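Local coordinates for putative uncharacterized protein (Pseudomonas phage 201phi2-1, PDB 3R4V), which is a phage tubulin-like protein of unassigned function, modelled here with guanosine-5'-diphosphate bound, at residues Ala107-Phe113 with Lys144-Val149; Val150-Pro154 with Glu167-Lys171; Val191-Phe197 with Ile227-Ser231. All coordinates share one frame; numbering follows the deposited sequence. Where two conformers were deposited one is given.

Contact 1. Residues Ala107-Phe113 with Lys144-Val149; sequences ADRKASF and KHLPIV
D108 and K144 form the polar part of this contact, a salt bridge in which K144 NZ donates to D108 OD1 over 2.8 Å. The ammonium reaches OD1 on its syn side, 24° out of the carboxylate plane. A bend at chi2 (-67°) turns the lysine chain along A107 and delivers its nitrogen to the acid. A water accepts from K144 NZ and gives a weak bond to D108 OD2.

Apolar contacts lie deeper. A107 CB packs 3.7 Å from K144 CG and 3.8 Å from L146 CD2; a methyl suits this site because the last turn of helix 95-108 comes close to the other segment here. The F113 ring extends this cluster: I148 CD1 sits at its edge, 4.0 Å from CZ, while L146 CD2 approaches the ring obliquely.

Water completes the set. K110, whose positive phi closes the helix in a Schellman motif, sends NZ to a water that donates to K144 O. Another water donates to F113 O and P147 O and accepts from V149 N at 2.9 Å, so it joins the strand beginning at F113 to the one beginning at I148 where their backbones are still apart.

The chemistry is thus graded, with the charged pair toward the solvent-accessible side and hydrocarbon beneath, so that two helix-to-strand connections of the Rossmann-like core are tied together by ions, methyl groups and bridging water.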
loop_
_atom_site.group_PDB
_atom_site.type_symbol
_atom_site.label_atom_id
_atom_site.label_comp_id
_atom_site.label_asym_id
_atom_site.label_seq_id
_atom_site.Cartn_x
_atom_site.Cartn_y
_atom_site.Cartn_z
ATOM N N ALA A 107 -8.211 9.525 6.236
ATOM C CA ALA A 107 -7.601 10.699 6.856
ATOM C C ALA A 107 -8.686 11.655 7.385
ATOM O O ALA A 107 -8.556 12.197 8.477
ATOM C CB ALA A 107 -6.653 11.415 5.876
ATOM N N ASP A 108 -9.762 11.853 6.621
ATOM C CA ASP A 108 -10.852 12.716 7.081
ATOM C C ASP A 108 -11.525 12.169 8.352
ATOM O O ASP A 108 -12.044 12.943 9.155
ATOM C CB ASP A 108 -11.898 12.955 5.979
ATOM C CG ASP A 108 -11.390 13.855 4.849
ATOM O OD1 ASP A 108 -10.328 14.500 4.990
ATOM O OD2 ASP A 108 -12.082 13.941 3.809
ATOM N N ARG A 109 -11.516 10.844 8.531
ATOM C CA ARG A 109 -12.029 10.219 9.759
ATOM C C ARG A 109 -11.076 10.416 10.937
ATOM O O ARG A 109 -11.370 9.992 12.048
ATOM C CB ARG A 109 -12.253 8.710 9.579
ATOM C CG ARG A 109 -13.299 8.307 8.558
ATOM C CD ARG A 109 -13.552 6.795 8.588
ATOM N NE ARG A 109 -14.636 6.408 7.685
ATOM C CZ ARG A 109 -15.112 5.171 7.562
ATOM N NH1 ARG A 109 -14.615 4.186 8.293
ATOM N NH2 ARG A 109 -16.102 4.924 6.713
ATOM N N LYS A 110 -9.927 11.038 10.684
ATOM C CA LYS A 110 -8.869 11.172 11.693
ATOM C C LYS A 110 -8.362 9.803 12.143
ATOM O O LYS A 110 -7.950 9.617 13.288
ATOM C CB LYS A 110 -9.352 12.001 12.890
ATOM C CG LYS A 110 -9.846 13.388 12.502
ATOM C CD LYS A 110 -8.866 14.058 11.543
ATOM C CE LYS A 110 -8.690 15.531 11.842
ATOM N NZ LYS A 110 -7.690 16.146 10.920
ATOM N N ALA A 111 -8.386 8.853 11.215
ATOM C CA ALA A 111 -7.993 7.472 11.492
ATOM C C ALA A 111 -6.489 7.194 11.600
ATOM O O ALA A 111 -5.637 7.933 11.071
ATOM C CB ALA A 111 -8.609 6.542 10.455
ATOM N N SER A 112 -6.183 6.107 12.305
ATOM C CA SER A 112 -4.847 5.533 12.354
ATOM C C SER A 112 -4.802 4.371 11.372
ATOM O O SER A 112 -5.629 3.459 11.439
ATOM C CB SER A 112 -4.555 4.995 13.759
ATOM O OG SER A 112 -4.602 6.022 14.735
ATOM N N PHE A 113 -3.849 4.397 10.454
ATOM C CA PHE A 113 -3.792 3.347 9.451
ATOM C C PHE A 113 -2.414 3.270 8.813
ATOM O O PHE A 113 -1.630 4.216 8.877
ATOM C CB PHE A 113 -4.892 3.553 8.381
ATOM C CG PHE A 113 -4.792 4.879 7.668
ATOM C CD1 PHE A 113 -4.014 5.007 6.523
ATOM C CD2 PHE A 113 -5.467 5.999 8.149
ATOM C CE1 PHE A 113 -3.921 6.243 5.855
ATOM C CE2 PHE A 113 -5.377 7.229 7.503
ATOM C CZ PHE A 113 -4.600 7.352 6.354
ATOM N N LYS A 144 -3.963 16.677 3.975
ATOM C CA LYS A 144 -4.651 16.238 5.189
ATOM C C LYS A 144 -3.780 16.453 6.421
ATOM O O LYS A 144 -4.214 16.215 7.549
ATOM C CB LYS A 144 -5.027 14.759 5.090
ATOM C CG LYS A 144 -5.776 14.366 3.820
ATOM C CD LYS A 144 -7.142 14.978 3.757
ATOM C CE LYS A 144 -8.003 14.298 2.695
ATOM N NZ LYS A 144 -9.235 15.078 2.426
ATOM N N HIS A 145 -2.566 16.933 6.191
ATOM C CA HIS A 145 -1.578 17.121 7.244
ATOM C C HIS A 145 -1.468 15.867 8.113
ATOM O O HIS A 145 -1.756 15.886 9.302
ATOM C CB HIS A 145 -1.916 18.353 8.104
ATOM C CG HIS A 145 -0.728 18.899 8.830
ATOM N ND1 HIS A 145 0.146 19.796 8.253
ATOM C CD2 HIS A 145 -0.233 18.623 10.058
ATOM C CE1 HIS A 145 1.114 20.073 9.109
ATOM N NE2 HIS A 145 0.905 19.375 10.212
ATOM N N LEU A 146 -1.050 14.762 7.505
ATOM C CA LEU A 146 -0.995 13.504 8.217
ATOM C C LEU A 146 0.067 12.657 7.539
ATOM O O LEU A 146 0.147 12.682 6.314
ATOM C CB LEU A 146 -2.346 12.805 8.067
ATOM C CG LEU A 146 -2.458 11.421 8.672
ATOM C CD1 LEU A 146 -2.503 11.579 10.181
ATOM C CD2 LEU A 146 -3.690 10.659 8.155
ATOM N N PRO A 147 0.881 11.926 8.318
ATOM C CA PRO A 147 1.818 11.009 7.646
ATOM C C PRO A 147 1.035 9.926 6.930
ATOM O O PRO A 147 0.053 9.403 7.462
ATOM C CB PRO A 147 2.610 10.387 8.798
ATOM C CG PRO A 147 2.424 11.375 9.955
ATOM C CD PRO A 147 1.039 11.897 9.781
ATOM N N ILE A 148 1.461 9.606 5.715
ATOM C CA ILE A 148 0.862 8.491 5.004
ATOM C C ILE A 148 1.900 7.393 4.974
ATOM O O ILE A 148 2.905 7.480 4.264
ATOM C CB ILE A 148 0.413 8.897 3.586
ATOM C CG1 ILE A 148 -0.688 9.975 3.662
ATOM C CG2 ILE A 148 -0.018 7.648 2.793
ATOM C CD1 ILE A 148 -2.026 9.526 4.276
ATOM N N VAL A 149 1.682 6.385 5.815
ATOM C CA VAL A 149 2.725 5.439 6.185
ATOM C C VAL A 149 2.507 4.179 5.388
ATOM O O VAL A 149 1.461 3.560 5.490
ATOM C CB VAL A 149 2.615 5.120 7.698
ATOM C CG1 VAL A 149 3.596 4.059 8.117
ATOM C CG2 VAL A 149 2.838 6.400 8.514
HETATM O O HOH W 1 -10.790 13.574 0.711
HETATM O O HOH W 2 -6.845 15.332 8.279
HETATM O O HOH W 3 -4.518 15.281 10.622
HETATM O O HOH W 4 -0.789 6.379 7.361
#

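Contact 2. Residues Val150-Pro154 with Glu167-Lys171; sequences VNYVP and EIAEK
N151 sets CG opposite its main-chain nitrogen (chi1 -177°), while K171 turns CG away from its carbonyl carbon and runs extended from there, sending its ammonium across the gap so that the two side chains meet at about a right angle. K171 NZ donates to N151 OD1 over 3.0 Å. The donor lies in the carbonyl plane, on a lone pair, with a C=O...N angle of 119°. The other end of the amide is also engaged, because N151 ND2 donates to L211 O; the pair of bonds fixes which way the amide is flipped, and asparagine suits the place by offering an acceptor to the helix and a donor to the next strand.

K171 has a second partner one turn earlier in its own helix. Its NZ forms a salt bridge of 2.8 Å with E167 OE1, meeting the oxygen on the anti side and tilted out of the carboxylate plane. E167 OE2 pairs in turn with R159, so the carboxylate is shared between two cations, which would probably favour its ionised form.

The setting is a parallel strand and the helix that follows it in the chain: strand 150-154 and helix 167-171 run nearly antiparallel, at 164°, with their axes 10.8 Å apart, as in the beta-alpha units of the nucleotide-binding core of tubulin-like proteins. V153, branched and therefore well suited to a strand, fills the space between them. Its CG2 meets I168 CG1 at 4.0 Å and the tip of K171 at NZ, 3.8 Å away, while CG1 lies 3.9 Å from E167 OE1. I168 is an apolar choice for the helix face turned to the sheet; it also touches V118 on strand 113-119, and its side chain is about 5 Å from the bound guanosine-5'-diphosphate.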
loop_
_atom_site.group_PDB
_atom_site.type_symbol
_atom_site.label_atom_id
_atom_site.label_comp_id
_atom_site.label_asym_id
_atom_site.label_seq_id
_atom_site.Cartn_x
_atom_site.Cartn_y
_atom_site.Cartn_z
ATOM N N VAL A 150 3.502 3.811 4.591
ATOM C CA VAL A 150 3.349 2.675 3.696
ATOM C C VAL A 150 4.513 1.707 3.791
ATOM O O VAL A 150 5.664 2.094 3.945
ATOM C CB VAL A 150 3.189 3.127 2.226
ATOM C CG1 VAL A 150 2.159 4.271 2.120
ATOM C CG2 VAL A 150 4.513 3.541 1.632
ATOM N N ASN A 151 4.192 0.425 3.701
ATOM C CA ASN A 151 5.193 -0.601 3.520
ATOM C C ASN A 151 5.259 -0.809 2.019
ATOM O O ASN A 151 4.272 -1.235 1.398
ATOM C CB ASN A 151 4.750 -1.880 4.217
ATOM C CG ASN A 151 5.787 -2.982 4.124
ATOM O OD1 ASN A 151 5.671 -3.897 3.305
ATOM N ND2 ASN A 151 6.812 -2.899 4.960
ATOM N N TYR A 152 6.403 -0.467 1.444
ATOM C CA TYR A 152 6.582 -0.477 -0.002
ATOM C C TYR A 152 7.245 -1.781 -0.425
ATOM O O TYR A 152 8.273 -2.159 0.125
ATOM C CB TYR A 152 7.453 0.703 -0.437
ATOM C CG TYR A 152 7.845 0.638 -1.902
ATOM C CD1 TYR A 152 6.934 0.989 -2.900
ATOM C CD2 TYR A 152 9.113 0.203 -2.285
ATOM C CE1 TYR A 152 7.294 0.927 -4.248
ATOM C CE2 TYR A 152 9.481 0.141 -3.628
ATOM C CZ TYR A 152 8.558 0.494 -4.602
ATOM O OH TYR A 152 8.917 0.431 -5.932
ATOM N N VAL A 153 6.639 -2.484 -1.378
ATOM C CA VAL A 153 7.160 -3.770 -1.812
ATOM C C VAL A 153 7.302 -3.743 -3.329
ATOM O O VAL A 153 6.294 -3.740 -4.055
ATOM C CB VAL A 153 6.210 -4.914 -1.412
ATOM C CG1 VAL A 153 6.752 -6.243 -1.892
ATOM C CG2 VAL A 153 6.017 -4.938 0.103
ATOM N N PRO A 154 8.546 -3.683 -3.817
ATOM C CA PRO A 154 8.782 -3.652 -5.259
ATOM C C PRO A 154 8.697 -5.054 -5.835
ATOM O O PRO A 154 9.205 -5.982 -5.211
ATOM C CB PRO A 154 10.228 -3.168 -5.362
ATOM C CG PRO A 154 10.871 -3.630 -4.088
ATOM C CD PRO A 154 9.793 -3.548 -3.041
ATOM N N GLU A 167 4.458 -12.682 1.060
ATOM C CA GLU A 167 5.218 -11.836 1.975
ATOM C C GLU A 167 4.336 -10.715 2.506
ATOM O O GLU A 167 4.387 -10.366 3.682
ATOM C CB GLU A 167 6.435 -11.230 1.278
ATOM C CG GLU A 167 6.954 -9.977 1.976
ATOM C CD GLU A 167 8.075 -9.300 1.215
ATOM O OE1 GLU A 167 8.190 -8.055 1.304
ATOM O OE2 GLU A 167 8.843 -10.009 0.534
ATOM N N ILE A 168 3.508 -10.152 1.641
ATOM C CA ILE A 168 2.673 -9.042 2.068
ATOM C C ILE A 168 1.647 -9.531 3.082
ATOM O O ILE A 168 1.437 -8.908 4.110
ATOM C CB ILE A 168 1.975 -8.350 0.883
ATOM C CG1 ILE A 168 3.016 -7.612 0.035
ATOM C CG2 ILE A 168 0.913 -7.375 1.392
ATOM C CD1 ILE A 168 2.462 -6.994 -1.260
ATOM N N ALA A 169 1.011 -10.661 2.804
ATOM C CA ALA A 169 0.021 -11.185 3.736
ATOM C C ALA A 169 0.641 -11.458 5.110
ATOM O O ALA A 169 0.008 -11.218 6.138
ATOM C CB ALA A 169 -0.636 -12.447 3.189
ATOM N N GLU A 170 1.869 -11.956 5.130
ATOM C CA GLU A 170 2.516 -12.262 6.412
ATOM C C GLU A 170 2.840 -10.990 7.191
ATOM O O GLU A 170 2.791 -10.981 8.425
ATOM C CB GLU A 170 3.762 -13.123 6.222
ATOM C CG GLU A 170 3.454 -14.589 5.930
ATOM C CD GLU A 170 2.781 -15.294 7.099
ATOM O OE1 GLU A 170 3.097 -14.962 8.262
ATOM O OE2 GLU A 170 1.933 -16.177 6.854
ATOM N N LYS A 171 3.167 -9.916 6.476
ATOM C CA LYS A 171 3.383 -8.627 7.129
ATOM C C LYS A 171 2.078 -8.043 7.651
ATOM O O LYS A 171 2.040 -7.478 8.744
ATOM C CB LYS A 171 4.044 -7.631 6.179
ATOM C CG LYS A 171 5.493 -7.932 5.839
ATOM C CD LYS A 171 5.922 -7.005 4.704
ATOM C CE LYS A 171 7.404 -7.055 4.412
ATOM N NZ LYS A 171 7.712 -6.086 3.308
#

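Contact 3. Residues Val191-Phe197 with Ile227-Ser231; sequences VANWVRF and ISQLS
The indole of W194 takes L230 over one face, with CB 4.0 Å from the centroid of the five-membered ring and only 7° off its normal, a CH-pi contact. L230 CD1 lies over the same ring system, 3.6 Å from W194 CG, and Q229 N and V191 O sit in plane at the edge. The phenyl ring of F197 receives I227 CG2 over a face, 3.7 Å from its centroid, while W194 O lies at its edge. F197 reaches this position with CG between the backbone nitrogen and carbonyl carbon (chi1 57°).

S228 stands between the two aromatics and serves the helix end. Its OG donates to W194 O over 2.7 Å, in the carbonyl plane and on a lone pair, so this buried carbonyl is satisfied near the point where R196 leaves helical geometry. A small hydroxyl side chain fits such a place. In return W194 NE1 gives a weak bond of 3.3 Å to S228 O, and another weak one to F267 O on the neighbouring strand; the indole thus packs by its face while its N-H has two weak acceptors.

Beyond the rings, V191 CG2 meets L230 CD1. I227 and S228 together face I269 in a classic beta bulge, and the whole is helix-on-sheet packing within the C-terminal domain of the phage tubulin-like family.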
loop_
_atom_site.group_PDB
_atom_site.type_symbol
_atom_site.label_atom_id
_atom_site.label_comp_id
_atom_site.label_asym_id
_atom_site.label_seq_id
_atom_site.Cartn_x
_atom_site.Cartn_y
_atom_site.Cartn_z
ATOM N N VAL A 191 -0.835 3.285 19.774
ATOM C CA VAL A 191 -0.779 2.985 18.345
ATOM C C VAL A 191 -1.100 4.222 17.511
ATOM O O VAL A 191 -0.385 4.526 16.552
ATOM C CB VAL A 191 -1.722 1.827 17.966
ATOM C CG1 VAL A 191 -1.816 1.674 16.449
ATOM C CG2 VAL A 191 -1.246 0.528 18.622
ATOM N N ALA A 192 -2.150 4.949 17.889
ATOM C CA ALA A 192 -2.545 6.154 17.154
ATOM C C ALA A 192 -1.400 7.155 17.109
ATOM O O ALA A 192 -1.078 7.698 16.052
ATOM C CB ALA A 192 -3.799 6.796 17.769
ATOM N N ASN A 193 -0.767 7.391 18.253
ATOM C CA ASN A 193 0.313 8.371 18.305
ATOM C C ASN A 193 1.627 7.909 17.683
ATOM O O ASN A 193 2.511 8.730 17.423
ATOM C CB ASN A 193 0.519 8.877 19.724
ATOM C CG ASN A 193 -0.603 9.790 20.165
ATOM O OD1 ASN A 193 -0.937 10.762 19.476
ATOM N ND2 ASN A 193 -1.220 9.464 21.288
ATOM N N TRP A 194 1.750 6.603 17.453
ATOM C CA TRP A 194 2.875 6.064 16.712
ATOM C C TRP A 194 2.747 6.421 15.243
ATOM O O TRP A 194 3.690 6.924 14.638
ATOM C CB TRP A 194 2.941 4.538 16.875
ATOM C CG TRP A 194 3.761 3.804 15.851
ATOM C CD1 TRP A 194 5.112 3.874 15.670
ATOM C CD2 TRP A 194 3.274 2.864 14.886
ATOM N NE1 TRP A 194 5.497 3.032 14.643
ATOM C CE2 TRP A 194 4.384 2.404 14.145
ATOM C CE3 TRP A 194 2.003 2.371 14.571
ATOM C CZ2 TRP A 194 4.263 1.476 13.108
ATOM C CZ3 TRP A 194 1.881 1.445 13.543
ATOM C CH2 TRP A 194 3.001 1.008 12.824
ATOM N N VAL A 195 1.581 6.153 14.663
ATOM C CA VAL A 195 1.428 6.299 13.215
ATOM C C VAL A 195 0.995 7.714 12.797
ATOM O O VAL A 195 1.353 8.184 11.705
ATOM C CB VAL A 195 0.483 5.214 12.630
ATOM C CG1 VAL A 195 -0.970 5.464 13.033
ATOM C CG2 VAL A 195 0.631 5.167 11.127
ATOM N N ARG A 196 0.244 8.391 13.668
ATOM C CA ARG A 196 -0.131 9.795 13.464
ATOM C C ARG A 196 0.827 10.701 14.251
ATOM O O ARG A 196 0.393 11.541 15.046
ATOM C CB ARG A 196 -1.562 10.041 13.940
ATOM C CG ARG A 196 -2.642 9.225 13.219
ATOM C CD ARG A 196 -4.039 9.560 13.802
ATOM N NE ARG A 196 -4.309 10.991 13.680
ATOM C CZ ARG A 196 -4.822 11.548 12.591
ATOM N NH1 ARG A 196 -5.166 10.782 11.564
ATOM N NH2 ARG A 196 -5.005 12.858 12.528
ATOM N N PHE A 197 2.127 10.515 14.042
ATOM C CA PHE A 197 3.120 11.151 14.907
ATOM C C PHE A 197 3.132 12.679 14.834
ATOM O O PHE A 197 3.572 13.327 15.768
ATOM C CB PHE A 197 4.524 10.571 14.691
ATOM C CG PHE A 197 5.023 10.674 13.272
ATOM C CD1 PHE A 197 5.617 11.846 12.815
ATOM C CD2 PHE A 197 4.906 9.595 12.398
ATOM C CE1 PHE A 197 6.077 11.958 11.510
ATOM C CE2 PHE A 197 5.375 9.689 11.091
ATOM C CZ PHE A 197 5.963 10.867 10.645
ATOM N N ILE A 227 11.848 7.708 12.650
ATOM C CA ILE A 227 11.007 8.740 13.263
ATOM C C ILE A 227 10.196 8.218 14.446
ATOM O O ILE A 227 10.161 8.842 15.505
ATOM C CB ILE A 227 10.004 9.309 12.238
ATOM C CG1 ILE A 227 10.751 9.845 11.014
ATOM C CG2 ILE A 227 9.098 10.376 12.884
ATOM C CD1 ILE A 227 9.830 10.127 9.820
ATOM N N SER A 228 9.524 7.085 14.253
ATOM C CA SER A 228 8.554 6.612 15.232
ATOM C C SER A 228 8.586 5.087 15.278
ATOM O O SER A 228 8.483 4.431 14.246
ATOM C CB SER A 228 7.160 7.126 14.838
ATOM O OG SER A 228 6.176 6.806 15.792
ATOM N N GLN A 229 8.691 4.526 16.476
ATOM C CA GLN A 229 9.047 3.119 16.626
ATOM C C GLN A 229 8.089 2.448 17.600
ATOM O O GLN A 229 7.787 3.005 18.651
ATOM C CB GLN A 229 10.451 3.082 17.215
ATOM C CG GLN A 229 11.278 1.842 17.000
ATOM C CD GLN A 229 12.738 2.140 17.291
ATOM O OE1 GLN A 229 13.434 2.744 16.470
ATOM N NE2 GLN A 229 13.193 1.771 18.487
ATOM N N LEU A 230 7.617 1.256 17.254
ATOM C CA LEU A 230 6.832 0.446 18.186
ATOM C C LEU A 230 7.455 -0.946 18.241
ATOM O O LEU A 230 7.664 -1.559 17.201
ATOM C CB LEU A 230 5.391 0.357 17.697
ATOM C CG LEU A 230 4.270 0.507 18.717
ATOM C CD1 LEU A 230 3.013 1.026 18.047
ATOM C CD2 LEU A 230 4.011 -0.829 19.398
ATOM N N SER A 231 7.772 -1.431 19.443
ATOM C CA SER A 231 8.374 -2.756 19.604
ATOM C C SER A 231 7.482 -3.684 20.423
ATOM O O SER A 231 6.947 -3.279 21.452
ATOM C CB SER A 231 9.749 -2.646 20.276
ATOM O OG SER A 231 10.663 -1.960 19.430
#

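In the fold
The three contacts follow one another along the chain and all reach the same mixed sheet. Contacts 1 and 2 share strand 148-154: the first is at its start, the second farther along, with centres about 19 Å apart. Contact 3 lies about 12 Å from contact 1 and 18 Å from contact 2, measured between centres, where helix 188-195 packs on strand 228-233. It touches contact 1 directly, since R196 NH1 lies 2.9 Å from A111 O, a probable hydrogen bond. Contacts 2 and 3 do not touch, although their helices are consecutive. The sheet runs from the parallel strands of the nucleotide-binding part into the C-terminal domain, and contacts 1 and 3 probably touch where the two meet.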